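Local coordinates for protein F01G10.3, confirmed by transcript evidence (Caenorhabditis elegans, PDB 3K6J) that probably catalyses NAD+-dependent oxidation of (3S)-3-hydroxyacyl-CoA as the dehydrogenase part of a multifunctional enzyme, and binds a zinc ion, at residues Q249-M252 and Y253-Y257; N416-V419 and H420-S423; Q210-A213 and T214-A218; W37-P40 and N41-D45. One frame throughout, in Å; residues are numbered along the deposited sequence.

Contact 1 of 4, residues Q249-M252 and Y253-Y257; sequences QKLM and YEYGY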
# COMPACT_ATOMS: atom_id res chain seq x y z
N GLN A 249 -17.79 -6.94 5.81
CA GLN A 249 -18.63 -8.05 5.42
C GLN A 249 -19.80 -8.25 6.39
O GLN A 249 -20.93 -8.49 5.94
CB GLN A 249 -17.81 -9.31 5.27
CG GLN A 249 -16.82 -9.20 4.13
CD GLN A 249 -16.53 -10.53 3.49
OE1 GLN A 249 -15.42 -11.06 3.59
NE2 GLN A 249 -17.55 -11.09 2.85
N LYS A 250 -19.55 -8.12 7.69
CA LYS A 250 -20.60 -8.26 8.70
C LYS A 250 -21.77 -7.32 8.40
O LYS A 250 -22.93 -7.67 8.64
CB LYS A 250 -20.08 -8.01 10.11
CG LYS A 250 -19.32 -9.16 10.74
CD LYS A 250 -18.72 -8.73 12.08
CE LYS A 250 -17.75 -9.76 12.64
NZ LYS A 250 -16.99 -9.19 13.79
N LEU A 251 -21.46 -6.13 7.87
CA LEU A 251 -22.49 -5.16 7.52
C LEU A 251 -23.47 -5.72 6.49
O LEU A 251 -24.63 -5.31 6.44
CB LEU A 251 -21.86 -3.87 7.00
CG LEU A 251 -21.16 -2.98 8.04
CD1 LEU A 251 -20.38 -1.86 7.35
CD2 LEU A 251 -22.13 -2.43 9.09
N MET A 252 -22.99 -6.66 5.67
CA MET A 252 -23.81 -7.27 4.64
C MET A 252 -24.62 -8.45 5.18
O MET A 252 -25.85 -8.47 5.00
CB MET A 252 -22.96 -7.71 3.43
CG MET A 252 -22.49 -6.58 2.53
SD MET A 252 -21.57 -7.18 1.11
CE MET A 252 -20.30 -8.17 1.91
N TYR A 253 -23.97 -9.41 5.83
CA TYR A 253 -24.68 -10.62 6.26
C TYR A 253 -25.43 -10.53 7.59
O TYR A 253 -26.42 -11.23 7.76
CB TYR A 253 -23.83 -11.89 6.15
CG TYR A 253 -22.60 -11.95 7.02
CD1 TYR A 253 -21.33 -11.73 6.46
CD2 TYR A 253 -22.68 -12.24 8.38
CE1 TYR A 253 -20.19 -11.79 7.24
CE2 TYR A 253 -21.54 -12.29 9.17
CZ TYR A 253 -20.30 -12.07 8.59
OH TYR A 253 -19.15 -12.12 9.35
N GLU A 254 -24.95 -9.70 8.52
CA GLU A 254 -25.62 -9.53 9.81
C GLU A 254 -26.62 -8.38 9.80
O GLU A 254 -27.64 -8.42 10.50
CB GLU A 254 -24.62 -9.33 10.95
CG GLU A 254 -24.05 -10.63 11.50
CD GLU A 254 -22.88 -10.37 12.42
OE1 GLU A 254 -21.97 -11.23 12.47
OE2 GLU A 254 -22.87 -9.31 13.09
N TYR A 255 -26.31 -7.36 9.00
CA TYR A 255 -27.19 -6.22 8.81
C TYR A 255 -27.59 -6.29 7.36
O TYR A 255 -27.20 -7.22 6.65
CB TYR A 255 -26.48 -4.91 9.16
CG TYR A 255 -25.87 -4.94 10.55
CD1 TYR A 255 -26.55 -4.41 11.65
CD2 TYR A 255 -24.62 -5.52 10.78
CE1 TYR A 255 -26.00 -4.44 12.93
CE2 TYR A 255 -24.06 -5.57 12.05
CZ TYR A 255 -24.75 -5.03 13.12
OH TYR A 255 -24.19 -5.07 14.40
N GLY A 256 -28.38 -5.35 6.88
CA GLY A 256 -28.88 -5.53 5.52
C GLY A 256 -28.18 -4.71 4.49
O GLY A 256 -28.72 -4.49 3.42
N TYR A 257 -26.97 -4.23 4.79
CA TYR A 257 -26.32 -3.26 3.91
C TYR A 257 -25.81 -3.87 2.60
O TYR A 257 -25.28 -4.97 2.58
CB TYR A 257 -25.20 -2.51 4.64
CG TYR A 257 -25.67 -1.53 5.70
CD1 TYR A 257 -25.93 -1.97 7.00
CD2 TYR A 257 -25.84 -0.18 5.41
CE1 TYR A 257 -26.35 -1.09 7.98
CE2 TYR A 257 -26.26 0.73 6.40
CZ TYR A 257 -26.51 0.26 7.68
OH TYR A 257 -26.93 1.12 8.68
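Tyr-253 lays one face of its phenol ring under the backbone of Lys-250, a CH-pi contact in which CA of Lys-250 stands 4.0 Å from the centroid of the Tyr-253 ring, 17° off the ring normal. The ring reaches back along the helix because CG of Tyr-253 sits between its own backbone N and carbonyl carbon (chi1 63°). The two side chains run alongside each other, and CG of Lys-250 meets OH of Tyr-253 at 3.3 Å. The extended lysine carries its amine on to a salt bridge with Glu-428 and a hydrogen bond to Gln-247. The backbone here runs out of helix 234-253, in the C-terminal domain of the 3-hydroxyacyl-CoA dehydrogenase family: Lys-250 O accepts a 2.9 Å bond from Glu-254 N and a weak one from Tyr-255 N, while the unwinding chain brings Tyr-257 N to Leu-251 O at 3.1 Å. That same carbonyl oxygen lies at the edge of the Tyr-257 ring, near its plane. CB of Leu-251 packs 4.3 Å from CB of Tyr-257, and both side chains rest on Val-358 of helix 355-375. CG of Met-252 touches Tyr-257 O at 3.2 Å, beside a CA-H...O contact to the same oxygen.

Contact 2 of 4, residues N416-V419 and H420-S423; sequences NMLV and HWSS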
# COMPACT_ATOMS: atom_id res chain seq x y z
N ASN A 416 -14.10 2.98 24.67
CA ASN A 416 -15.38 2.69 25.31
C ASN A 416 -16.34 1.93 24.43
O ASN A 416 -17.00 0.99 24.89
CB ASN A 416 -16.02 3.96 25.87
CG ASN A 416 -15.28 4.45 27.08
OD1 ASN A 416 -14.89 3.65 27.93
ND2 ASN A 416 -15.04 5.75 27.17
N MET A 417 -16.38 2.30 23.15
CA MET A 417 -17.25 1.63 22.20
C MET A 417 -16.81 0.20 21.97
O MET A 417 -17.66 -0.69 21.80
CB MET A 417 -17.32 2.42 20.89
CG MET A 417 -18.50 2.03 20.03
SD MET A 417 -20.05 2.91 20.39
CE MET A 417 -20.13 2.94 22.20
N LEU A 418 -15.50 -0.04 21.98
CA LEU A 418 -14.95 -1.39 21.78
C LEU A 418 -15.27 -2.30 22.96
O LEU A 418 -15.69 -3.44 22.77
CB LEU A 418 -13.43 -1.36 21.50
CG LEU A 418 -12.90 -0.83 20.15
CD1 LEU A 418 -11.43 -0.49 20.26
CD2 LEU A 418 -13.13 -1.84 19.02
N VAL A 419 -15.08 -1.80 24.18
CA VAL A 419 -15.43 -2.58 25.37
C VAL A 419 -16.94 -2.90 25.39
O VAL A 419 -17.35 -4.03 25.70
CB VAL A 419 -14.94 -1.93 26.70
CG1 VAL A 419 -13.41 -1.76 26.71
CG2 VAL A 419 -15.62 -0.58 26.94
N HIS A 420 -17.76 -1.91 25.02
CA HIS A 420 -19.20 -2.09 24.93
C HIS A 420 -19.58 -3.11 23.84
O HIS A 420 -20.48 -3.93 24.05
CB HIS A 420 -19.93 -0.76 24.74
CG HIS A 420 -21.38 -0.90 24.41
ND1 HIS A 420 -22.00 -0.13 23.45
CD2 HIS A 420 -22.34 -1.73 24.90
CE1 HIS A 420 -23.28 -0.48 23.36
NE2 HIS A 420 -23.50 -1.45 24.23
N TRP A 421 -18.90 -3.08 22.70
CA TRP A 421 -19.12 -4.10 21.67
C TRP A 421 -18.61 -5.46 22.11
O TRP A 421 -19.15 -6.49 21.71
CB TRP A 421 -18.49 -3.72 20.32
CG TRP A 421 -19.16 -2.57 19.62
CD1 TRP A 421 -20.46 -2.16 19.77
CD2 TRP A 421 -18.59 -1.72 18.62
NE1 TRP A 421 -20.72 -1.09 18.95
CE2 TRP A 421 -19.59 -0.80 18.23
CE3 TRP A 421 -17.31 -1.63 18.03
CZ2 TRP A 421 -19.36 0.21 17.27
CZ3 TRP A 421 -17.09 -0.64 17.07
CH2 TRP A 421 -18.10 0.27 16.71
N SER A 422 -17.56 -5.47 22.93
CA SER A 422 -17.03 -6.71 23.47
C SER A 422 -18.03 -7.36 24.41
O SER A 422 -18.05 -8.57 24.54
CB SER A 422 -15.73 -6.48 24.21
OG SER A 422 -15.06 -7.71 24.39
N SER A 423 -18.84 -6.53 25.08
CA SER A 423 -19.88 -7.00 25.99
C SER A 423 -20.87 -7.85 25.23
O SER A 423 -21.12 -9.00 25.60
CB SER A 423 -20.63 -5.84 26.61
OG SER A 423 -19.84 -5.21 27.58
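Met-417 and Trp-421, one turn apart on helix 412-424, form the Met-aromatic contact of an i to i+4 pair, the two side chains covering each other along one face of the helix. The apolar interactions come first. CG of Met-417 stands over the six-membered ring of the indole, 3.6 Å from the Trp-421 ring centroid, a CH-pi contact over the face, offset toward the rim. The thioether is more oblique: SD of Met-417 lies 4.8 Å from the centroid of the five-membered ring of Trp-421, 38° off the normal. With CG of Met-417 anti to its backbone N (chi1 -162°) and bends further out, the chain swings over the indole and returns its methyl to the edge of the His-420 ring. Both Met-417 and Trp-421 also touch Tyr-364 of helix 355-375, which places this face of the helix against its neighbour.

The polar interactions are those of a regular alpha-helix. His-420 N bonds to Asn-416 O at 3.0 Å, and Ser-422 N to Leu-418 O at 2.8 Å. Met-417 O has a double part, accepting from Trp-421 N while lying over a face of the indole, 3.2 Å from CG of Trp-421.

Contact 3 of 4, residues Q210-A213 and T214-A218; sequences QAIA and TAFQA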
# COMPACT_ATOMS: atom_id res chain seq x y z
N GLN A 210 23.42 8.86 3.87
CA GLN A 210 23.35 9.41 2.53
C GLN A 210 22.40 8.64 1.65
O GLN A 210 21.58 9.23 0.95
CB GLN A 210 24.71 9.38 1.83
CG GLN A 210 25.63 10.45 2.23
CD GLN A 210 26.81 9.88 2.92
OE1 GLN A 210 26.69 8.89 3.67
NE2 GLN A 210 27.98 10.47 2.66
N ALA A 211 22.53 7.32 1.64
CA ALA A 211 21.63 6.49 0.87
C ALA A 211 20.19 6.81 1.29
O ALA A 211 19.36 7.01 0.45
CB ALA A 211 21.95 4.99 1.05
N ILE A 212 19.94 6.89 2.59
CA ILE A 212 18.61 7.22 3.09
C ILE A 212 18.12 8.60 2.62
O ILE A 212 17.01 8.71 2.06
CB ILE A 212 18.54 7.11 4.63
CG1 ILE A 212 18.83 5.68 5.08
CG2 ILE A 212 17.16 7.56 5.14
CD1 ILE A 212 17.94 4.60 4.43
N ALA A 213 18.96 9.62 2.78
CA ALA A 213 18.58 11.00 2.37
C ALA A 213 18.36 11.08 0.87
O ALA A 213 17.42 11.73 0.42
CB ALA A 213 19.65 12.04 2.83
N THR A 214 19.22 10.43 0.10
CA THR A 214 19.13 10.47 -1.35
C THR A 214 17.83 9.81 -1.82
O THR A 214 17.17 10.32 -2.70
CB THR A 214 20.38 9.82 -2.00
OG1 THR A 214 21.55 10.44 -1.47
CG2 THR A 214 20.39 9.93 -3.54
N ALA A 215 17.46 8.68 -1.19
CA ALA A 215 16.21 7.99 -1.55
C ALA A 215 14.99 8.83 -1.16
O ALA A 215 14.02 8.94 -1.93
CB ALA A 215 16.15 6.60 -0.88
N PHE A 216 15.03 9.40 0.05
CA PHE A 216 13.97 10.29 0.52
C PHE A 216 13.66 11.44 -0.43
O PHE A 216 12.50 11.66 -0.78
CB PHE A 216 14.25 10.82 1.93
CG PHE A 216 13.46 10.13 2.98
CD1 PHE A 216 13.80 8.86 3.40
CD2 PHE A 216 12.34 10.76 3.53
CE1 PHE A 216 13.06 8.23 4.33
CE2 PHE A 216 11.60 10.14 4.47
CZ PHE A 216 11.94 8.87 4.88
N GLN A 217 14.70 12.16 -0.83
CA GLN A 217 14.56 13.35 -1.66
C GLN A 217 14.06 12.93 -3.02
O GLN A 217 13.21 13.60 -3.62
CB GLN A 217 15.91 14.10 -1.77
CG GLN A 217 15.86 15.43 -2.53
CD GLN A 217 17.17 16.23 -2.42
OE1 GLN A 217 17.44 16.88 -1.39
NE2 GLN A 217 17.98 16.21 -3.48
N ALA A 218 14.58 11.80 -3.51
CA ALA A 218 14.18 11.26 -4.81
C ALA A 218 12.68 10.95 -4.87
O ALA A 218 11.99 11.37 -5.80
CB ALA A 218 15.01 10.02 -5.15
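Ile-212 and Phe-216 leave helix 209-221 on the same side and run alongside each other, one turn apart, within the crossover of a beta-alpha-beta unit: strand 198-202, this helix and strand 225-229. The unit belongs to the Rossmann-type part of the enzyme, which in this family binds NAD. The methyl CG2 of Ile-212 lies anti to its backbone N, and from that position it meets CD1 of Phe-216 at 4.0 Å. The ring presents its edge to the preceding turn, with Ile-212 O near the ring plane, 3.5 Å from CD1 of Phe-216. Its first torsion, chi1 -103°, is well removed from a staggered position, consistent with some strain where the ring is packed among Ile-201, Pro-226 and Leu-228. Together the pair faces the sheet, both residues touching Ile-201 and Leu-228, and both also meet the indole of Trp-37. The Phe-216 side chain lies about 13 Å from the bound zinc ion, so it makes no contact with the metal.

Thr-214 is oriented quite differently. Its hydroxyl turns back beside its own backbone N (chi1 -54°), and it also pairs with Tyr-52 N, fastening the helix to the chain that leads into strand 56-60. Backbone N-H and hydroxyl of this one residue both grip Gln-210 O. Thr-214 N approaches the Gln-210 oxygen at 2.8 Å, almost in line with the C=O bond. The second grip on the carbonyl is from above: Thr-214 OG1 donates to Gln-210 O at 2.7 Å from 43° out of the carbonyl plane.

Contact 4 of 4, residues W37-P40 and N41-D45; sequences WSLP and NDRGD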
# COMPACT_ATOMS: atom_id res chain seq x y z
N TRP A 37 13.13 11.82 9.57
CA TRP A 37 13.59 10.43 9.77
C TRP A 37 14.87 10.34 10.57
O TRP A 37 15.70 11.25 10.55
CB TRP A 37 13.75 9.72 8.41
CG TRP A 37 14.74 10.35 7.51
CD1 TRP A 37 14.50 11.27 6.54
CD2 TRP A 37 16.16 10.11 7.51
NE1 TRP A 37 15.68 11.63 5.93
CE2 TRP A 37 16.72 10.94 6.51
CE3 TRP A 37 17.01 9.28 8.26
CZ2 TRP A 37 18.09 10.97 6.24
CZ3 TRP A 37 18.38 9.31 7.99
CH2 TRP A 37 18.90 10.15 6.99
N SER A 38 15.05 9.23 11.26
CA SER A 38 16.33 8.88 11.85
C SER A 38 16.62 7.39 11.74
O SER A 38 15.75 6.55 11.99
CB SER A 38 16.40 9.29 13.34
OG SER A 38 17.58 8.76 13.93
N LEU A 39 17.88 7.07 11.43
CA LEU A 39 18.34 5.68 11.47
C LEU A 39 18.59 5.29 12.93
O LEU A 39 18.63 6.16 13.79
CB LEU A 39 19.62 5.53 10.63
CG LEU A 39 19.52 5.54 9.12
CD1 LEU A 39 20.90 5.67 8.51
CD2 LEU A 39 18.87 4.24 8.67
N PRO A 40 18.74 3.99 13.22
CA PRO A 40 18.80 3.60 14.62
C PRO A 40 20.03 4.16 15.34
O PRO A 40 21.03 4.55 14.70
CB PRO A 40 18.92 2.07 14.57
CG PRO A 40 18.49 1.68 13.24
CD PRO A 40 18.82 2.82 12.33
N ASN A 41 19.93 4.18 16.67
CA ASN A 41 21.00 4.60 17.54
C ASN A 41 21.69 5.86 17.00
O ASN A 41 21.04 6.90 16.87
CB ASN A 41 21.96 3.43 17.83
CG ASN A 41 21.28 2.28 18.61
OD1 ASN A 41 21.24 1.12 18.15
ND2 ASN A 41 20.73 2.61 19.77
N ASP A 42 22.98 5.76 16.66
CA ASP A 42 23.72 6.95 16.26
C ASP A 42 24.15 6.99 14.78
O ASP A 42 25.03 7.79 14.39
CB ASP A 42 24.92 7.17 17.22
CG ASP A 42 25.39 8.62 17.25
OD1 ASP A 42 24.55 9.53 17.46
OD2 ASP A 42 26.58 8.86 17.02
N ARG A 43 23.48 6.18 13.96
CA ARG A 43 23.83 6.09 12.53
C ARG A 43 23.60 7.32 11.67
O ARG A 43 24.17 7.40 10.58
CB ARG A 43 23.17 4.87 11.87
CG ARG A 43 23.72 3.57 12.35
CD ARG A 43 22.76 2.44 12.05
NE ARG A 43 22.67 2.22 10.59
CZ ARG A 43 21.88 1.32 10.03
NH1 ARG A 43 21.11 0.54 10.79
NH2 ARG A 43 21.87 1.19 8.71
N GLY A 44 22.80 8.27 12.13
CA GLY A 44 22.49 9.45 11.28
C GLY A 44 21.00 9.76 11.15
O GLY A 44 20.16 8.88 11.34
N ASP A 45 20.67 11.01 10.82
CA ASP A 45 19.29 11.43 10.62
C ASP A 45 19.15 12.57 9.61
O ASP A 45 20.13 13.00 9.01
CB ASP A 45 18.60 11.74 11.96
CG ASP A 45 19.04 13.07 12.58
OD1 ASP A 45 19.31 14.06 11.84
OD2 ASP A 45 19.04 13.11 13.83
O HOH W 1 18.71 11.13 15.54
O HOH W 2 20.71 8.46 14.68
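The hydroxyl OG of Ser-38 is joined to Asp-45 by a water that donates to both, 3.1 Å from Ser-38 OG and 2.6 Å from Asp-45 OD2. OG of Ser-38 in turn donates to Leu-39 O at 2.8 Å. Asp-45 has a further partner in Thr-47, bonded to OD1. The backbones are bridged once, at Ser-38 and Asp-45, and the chain returns on itself: Leu-39 N bonds to Gly-44 O at 2.9 Å, and a type II' beta turn from Pro-40 to Arg-43 closes with Arg-43 N on Pro-40 O at 3.0 Å, the donor lying in the carbonyl plane. Gly-44 follows with a positive phi of 130°, where a side chain would jam against the preceding carbonyl oxygen.

Flat groups add packing. The indole of Trp-37 takes the backbone of Asp-45 over one face, with CH2 of Trp-37 3.6 Å from C of Asp-45. Arg-43, bent at chi3 (68°), folds its guanidinium back beside Pro-40, NH1 of Arg-43 coming within 3.6 Å of CD of Pro-40, while CD2 of Leu-39 lies over a guanidinium face. NH2 of Arg-43 bonds to the carbonyl oxygens of Gly-204 and Thr-207; these bonds pin the turn to the loop after strand 198-202, and the carbonyl dipoles would probably stabilise the positive charge.

Followed from the N terminus, the contacts come in the order 4, 3, 1, 2; each closes before the next opens, so none nest or cross. Contact 4 closes a tight turn in the loop before strand 56-60. Contact 3 is one stretch of helix 209-221, and the two touch, Trp-37 and Leu-39 packing on Ile-212, which ties the N-terminal loop to the Rossmann-type half. On the opposite side of the chain's centre, contact 1 closes the turn that ends helix 234-253; contact 2, on the same side as contact 1, lies within helix 412-424. Their centres are about 19 Å apart and they do not touch, but both lean on helix 355-375 and on Ile-350, linking separate helices of the helical half.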